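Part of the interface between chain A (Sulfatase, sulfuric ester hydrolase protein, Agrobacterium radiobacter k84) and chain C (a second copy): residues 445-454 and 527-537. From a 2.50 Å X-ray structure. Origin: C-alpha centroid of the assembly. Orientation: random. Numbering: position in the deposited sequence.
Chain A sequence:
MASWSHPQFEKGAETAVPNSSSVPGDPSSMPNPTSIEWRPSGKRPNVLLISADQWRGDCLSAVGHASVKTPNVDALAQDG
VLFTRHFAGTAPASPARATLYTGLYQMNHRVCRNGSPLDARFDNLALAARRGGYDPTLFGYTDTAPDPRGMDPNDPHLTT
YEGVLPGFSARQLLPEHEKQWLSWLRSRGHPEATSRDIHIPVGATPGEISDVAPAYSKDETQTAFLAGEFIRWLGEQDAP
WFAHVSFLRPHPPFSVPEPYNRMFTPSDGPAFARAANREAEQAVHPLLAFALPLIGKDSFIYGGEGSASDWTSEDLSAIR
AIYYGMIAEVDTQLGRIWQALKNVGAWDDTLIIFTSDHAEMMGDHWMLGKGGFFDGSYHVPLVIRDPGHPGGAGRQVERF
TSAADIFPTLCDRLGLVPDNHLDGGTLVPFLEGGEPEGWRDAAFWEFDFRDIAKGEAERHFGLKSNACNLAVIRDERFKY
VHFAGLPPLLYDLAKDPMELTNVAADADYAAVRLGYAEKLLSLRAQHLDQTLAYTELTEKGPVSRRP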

# COMPACT_ATOMS: atom_id res chain seq x y z
N TRP A 445 10.23 9.16 -5.32
CA TRP A 445 9.90 8.39 -6.52
C TRP A 445 10.26 6.94 -6.32
O TRP A 445 10.92 6.60 -5.35
CB TRP A 445 10.43 8.98 -7.83
CG TRP A 445 11.88 8.81 -8.12
CD1 TRP A 445 12.46 7.73 -8.72
CD2 TRP A 445 12.91 9.80 -8.01
NE1 TRP A 445 13.81 7.96 -8.90
CE2 TRP A 445 14.10 9.23 -8.49
CE3 TRP A 445 12.95 11.10 -7.46
CZ2 TRP A 445 15.33 9.92 -8.47
CZ3 TRP A 445 14.16 11.78 -7.45
CH2 TRP A 445 15.33 11.20 -7.97
N GLU A 446 9.72 6.07 -7.17
CA GLU A 446 9.91 4.63 -7.10
C GLU A 446 10.27 4.06 -8.44
O GLU A 446 9.98 4.66 -9.47
CB GLU A 446 8.59 3.97 -6.65
CG GLU A 446 8.27 4.20 -5.19
CD GLU A 446 6.84 3.87 -4.85
OE1 GLU A 446 5.93 4.64 -5.21
OE2 GLU A 446 6.62 2.81 -4.21
N PHE A 447 10.89 2.89 -8.43
CA PHE A 447 11.19 2.19 -9.68
C PHE A 447 11.11 0.70 -9.44
O PHE A 447 11.65 0.19 -8.47
CB PHE A 447 12.53 2.63 -10.32
CG PHE A 447 12.91 1.84 -11.56
CD1 PHE A 447 12.21 2.02 -12.75
CD2 PHE A 447 13.93 0.89 -11.53
CE1 PHE A 447 12.54 1.28 -13.89
CE2 PHE A 447 14.26 0.15 -12.67
CZ PHE A 447 13.56 0.35 -13.85
N ASP A 448 10.38 0.02 -10.32
CA ASP A 448 10.20 -1.44 -10.25
C ASP A 448 10.78 -2.06 -11.55
O ASP A 448 10.54 -1.54 -12.64
CB ASP A 448 8.71 -1.80 -10.01
CG ASP A 448 8.48 -3.20 -9.52
OD1 ASP A 448 8.64 -4.13 -10.33
OD2 ASP A 448 8.15 -3.38 -8.32
N PHE A 449 11.60 -3.11 -11.39
CA PHE A 449 12.30 -3.80 -12.49
C PHE A 449 11.95 -5.30 -12.62
O PHE A 449 12.70 -6.06 -13.23
CB PHE A 449 13.81 -3.57 -12.44
CG PHE A 449 14.47 -3.80 -11.11
CD1 PHE A 449 14.51 -2.79 -10.14
CD2 PHE A 449 15.08 -5.02 -10.83
CE1 PHE A 449 15.11 -3.01 -8.89
CE2 PHE A 449 15.69 -5.24 -9.58
CZ PHE A 449 15.70 -4.24 -8.62
N ARG A 450 10.77 -5.72 -12.10
CA ARG A 450 10.24 -7.08 -12.21
C ARG A 450 10.03 -7.42 -13.70
O ARG A 450 9.95 -6.52 -14.54
CB ARG A 450 8.92 -7.26 -11.41
CG ARG A 450 7.68 -6.59 -12.08
CD ARG A 450 6.44 -6.68 -11.23
NE ARG A 450 6.62 -6.03 -9.93
CZ ARG A 450 5.87 -6.25 -8.85
NH1 ARG A 450 4.86 -7.10 -8.90
NH2 ARG A 450 6.13 -5.61 -7.72
N ASP A 451 9.98 -8.73 -14.03
CA ASP A 451 9.76 -9.21 -15.39
C ASP A 451 8.76 -10.36 -15.30
O ASP A 451 9.15 -11.51 -15.10
CB ASP A 451 11.10 -9.67 -16.01
CG ASP A 451 11.08 -9.92 -17.51
OD1 ASP A 451 9.97 -9.90 -18.11
OD2 ASP A 451 12.17 -10.11 -18.09
N ILE A 452 7.46 -10.05 -15.37
CA ILE A 452 6.41 -11.07 -15.27
C ILE A 452 6.50 -12.07 -16.44
O ILE A 452 6.51 -13.28 -16.22
CB ILE A 452 4.97 -10.44 -15.09
CG1 ILE A 452 4.88 -9.55 -13.82
CG2 ILE A 452 3.83 -11.52 -15.13
CD1 ILE A 452 5.16 -10.17 -12.56
N ALA A 453 6.64 -11.55 -17.68
CA ALA A 453 6.69 -12.34 -18.90
C ALA A 453 7.89 -13.26 -19.02
O ALA A 453 7.70 -14.45 -19.34
CB ALA A 453 6.59 -11.46 -20.14
N LYS A 454 9.12 -12.74 -18.76
CA LYS A 454 10.36 -13.51 -18.93
C LYS A 454 11.10 -13.88 -17.65
O LYS A 454 11.85 -14.85 -17.69
CB LYS A 454 11.30 -12.80 -19.92
CG LYS A 454 10.65 -12.44 -21.26
CD LYS A 454 10.45 -13.66 -22.19
CE LYS A 454 8.99 -13.99 -22.46
NZ LYS A 454 8.81 -15.32 -23.13
N HIS C 527 5.20 -6.08 0.44
CA HIS C 527 3.79 -6.21 0.76
C HIS C 527 2.88 -5.16 0.13
O HIS C 527 1.71 -5.08 0.49
CB HIS C 527 3.58 -6.30 2.26
CG HIS C 527 3.92 -7.67 2.75
ND1 HIS C 527 5.17 -7.95 3.27
CD2 HIS C 527 3.24 -8.82 2.61
CE1 HIS C 527 5.15 -9.24 3.55
NE2 HIS C 527 4.03 -9.82 3.13
N LEU C 528 3.37 -4.44 -0.91
CA LEU C 528 2.52 -3.56 -1.70
C LEU C 528 1.58 -4.49 -2.47
O LEU C 528 1.94 -5.63 -2.72
CB LEU C 528 3.32 -2.67 -2.66
CG LEU C 528 4.29 -1.65 -2.01
CD1 LEU C 528 5.10 -0.91 -3.07
CD2 LEU C 528 3.55 -0.71 -1.03
N ASP C 529 0.37 -4.03 -2.79
CA ASP C 529 -0.64 -4.84 -3.45
C ASP C 529 -0.20 -5.40 -4.81
O ASP C 529 -0.01 -4.64 -5.77
CB ASP C 529 -1.94 -4.02 -3.56
CG ASP C 529 -3.17 -4.78 -4.01
OD1 ASP C 529 -3.06 -6.00 -4.22
OD2 ASP C 529 -4.23 -4.16 -4.14
N GLN C 530 -0.05 -6.75 -4.89
CA GLN C 530 0.38 -7.45 -6.12
C GLN C 530 -0.75 -8.08 -6.92
O GLN C 530 -0.47 -8.83 -7.85
CB GLN C 530 1.48 -8.50 -5.84
CG GLN C 530 2.54 -8.11 -4.80
CD GLN C 530 3.45 -6.98 -5.21
OE1 GLN C 530 3.55 -6.61 -6.40
NE2 GLN C 530 4.17 -6.44 -4.23
N THR C 531 -2.03 -7.73 -6.61
CA THR C 531 -3.24 -8.22 -7.30
C THR C 531 -3.11 -8.09 -8.79
O THR C 531 -3.32 -9.08 -9.49
CB THR C 531 -4.50 -7.53 -6.73
OG1 THR C 531 -4.57 -7.86 -5.34
CG2 THR C 531 -5.82 -7.97 -7.44
N LEU C 532 -2.73 -6.91 -9.30
CA LEU C 532 -2.57 -6.70 -10.75
C LEU C 532 -1.12 -6.63 -11.17
O LEU C 532 -0.82 -6.93 -12.33
CB LEU C 532 -3.32 -5.47 -11.25
CG LEU C 532 -4.85 -5.53 -11.29
CD1 LEU C 532 -5.41 -4.18 -11.71
CD2 LEU C 532 -5.35 -6.60 -12.29
N ALA C 533 -0.20 -6.22 -10.24
CA ALA C 533 1.24 -6.09 -10.44
C ALA C 533 1.93 -7.41 -10.83
O ALA C 533 3.02 -7.36 -11.43
CB ALA C 533 1.90 -5.44 -9.22
N TYR C 534 1.28 -8.58 -10.54
CA TYR C 534 1.77 -9.92 -10.94
C TYR C 534 1.26 -10.33 -12.31
O TYR C 534 1.39 -11.48 -12.69
CB TYR C 534 1.48 -10.99 -9.88
CG TYR C 534 2.49 -11.04 -8.75
CD1 TYR C 534 3.67 -10.27 -8.80
CD2 TYR C 534 2.29 -11.83 -7.64
CE1 TYR C 534 4.60 -10.30 -7.77
CE2 TYR C 534 3.22 -11.89 -6.61
CZ TYR C 534 4.37 -11.12 -6.67
OH TYR C 534 5.30 -11.19 -5.67
N THR C 535 0.71 -9.38 -13.07
CA THR C 535 0.17 -9.57 -14.41
C THR C 535 0.82 -8.62 -15.38
O THR C 535 1.13 -7.48 -15.04
CB THR C 535 -1.38 -9.41 -14.41
OG1 THR C 535 -1.92 -10.41 -13.57
CG2 THR C 535 -2.01 -9.55 -15.83
N GLU C 536 1.00 -9.08 -16.59
CA GLU C 536 1.59 -8.32 -17.66
C GLU C 536 0.81 -8.64 -18.93
O GLU C 536 0.59 -9.80 -19.28
CB GLU C 536 3.07 -8.68 -17.81
CG GLU C 536 3.82 -7.84 -18.82
CD GLU C 536 5.29 -8.15 -18.96
OE1 GLU C 536 5.94 -8.47 -17.94
OE2 GLU C 536 5.80 -8.03 -20.09
N LEU C 537 0.39 -7.59 -19.61
CA LEU C 537 -0.34 -7.66 -20.86
C LEU C 537 0.67 -7.77 -21.98
O LEU C 537 1.49 -6.88 -22.20
CB LEU C 537 -1.24 -6.42 -21.01
CG LEU C 537 -2.74 -6.54 -20.66
CD1 LEU C 537 -2.99 -7.22 -19.34
CD2 LEU C 537 -3.38 -5.22 -20.69

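The contact is organised around one arginine. The CA-to-CB bond of R450(A) points toward chain C, its guanidinium contacts that chain, and both terminal nitrogens converge on a single acceptor: R450(A) NH1 donates to Q530(C) OE1 at 2.9 Å and R450(A) NH2 to the same Q530(C) OE1 at 3.1 Å. The amide oxygen lies at the edge of the guanidinium, near its plane, where the N-H bonds of a planar donor can share it. NH1 has a second, weak hydrogen bond to the backbone carbonyl three residues on, R450(A) NH1 to A533(C) O at 3.1 Å.

The buried arginine is also held from its own side. D448(A) forms a salt bridge with it, R450(A) NE to D448(A) OD1 at 2.8 Å, and R450(A) NH2 also donates to D448(A) OD2 at 3.1 Å. The backbone R450(A) N adds a bond to D448(A) OD1 at 3.2 Å. The aspartate pairs with the arginine's charge within chain A, while a neutral glutamine accepts two of its N-H bonds across the interface. Q530(C) starts sideways, but its m, m side chain brings the amide nearer to chain A.

The acceptor segment carries its own backbone hydrogen bonds. A type I turn from L532(C) to T535(C), with T535(C) N bonded to L532(C) O at 3.0 Å, includes A533(C), whose small side chain lies close to the guanidinium, with R450(A) NH1 3.4 Å from A533(C) CB.

A second polar link lies farther along the chain. E536(C), extended with chi1 and chi2 both t, accepts a hydrogen bond from the backbone, A453(A) N to E536(C) OE1 at 3.2 Å. The same carboxylate approaches a like charge, with D451(A) OD1 4.3 Å from E536(C) OE1, yet D451(A) OD1 is itself occupied as acceptor for K454(A) N at 3.0 Å.

Between these polar sites sits I452(A), which gives up more surface to the other stretch than any other residue here. Its CA-to-CB bond points toward chain C and its rotamer is m, m; I452(A) CD1 lies 4.0 Å from Y534(C) CD1, and I452(A) CG2 3.5 Å from Y534(C) O. A branched aliphatic side chain suits this place, filling space against both ring and backbone. The CA-to-CB bond of Y534(C) points away, but its ring comes back nearer, with Y534(C) CD1 3.4 Å from R450(A) NH1. A453(A) CB lies 3.5 Å from E536(C) OE2. The rule to draw is an internally braced arginine, a carboxylate receiving a backbone N-H, and an isoleucine between them.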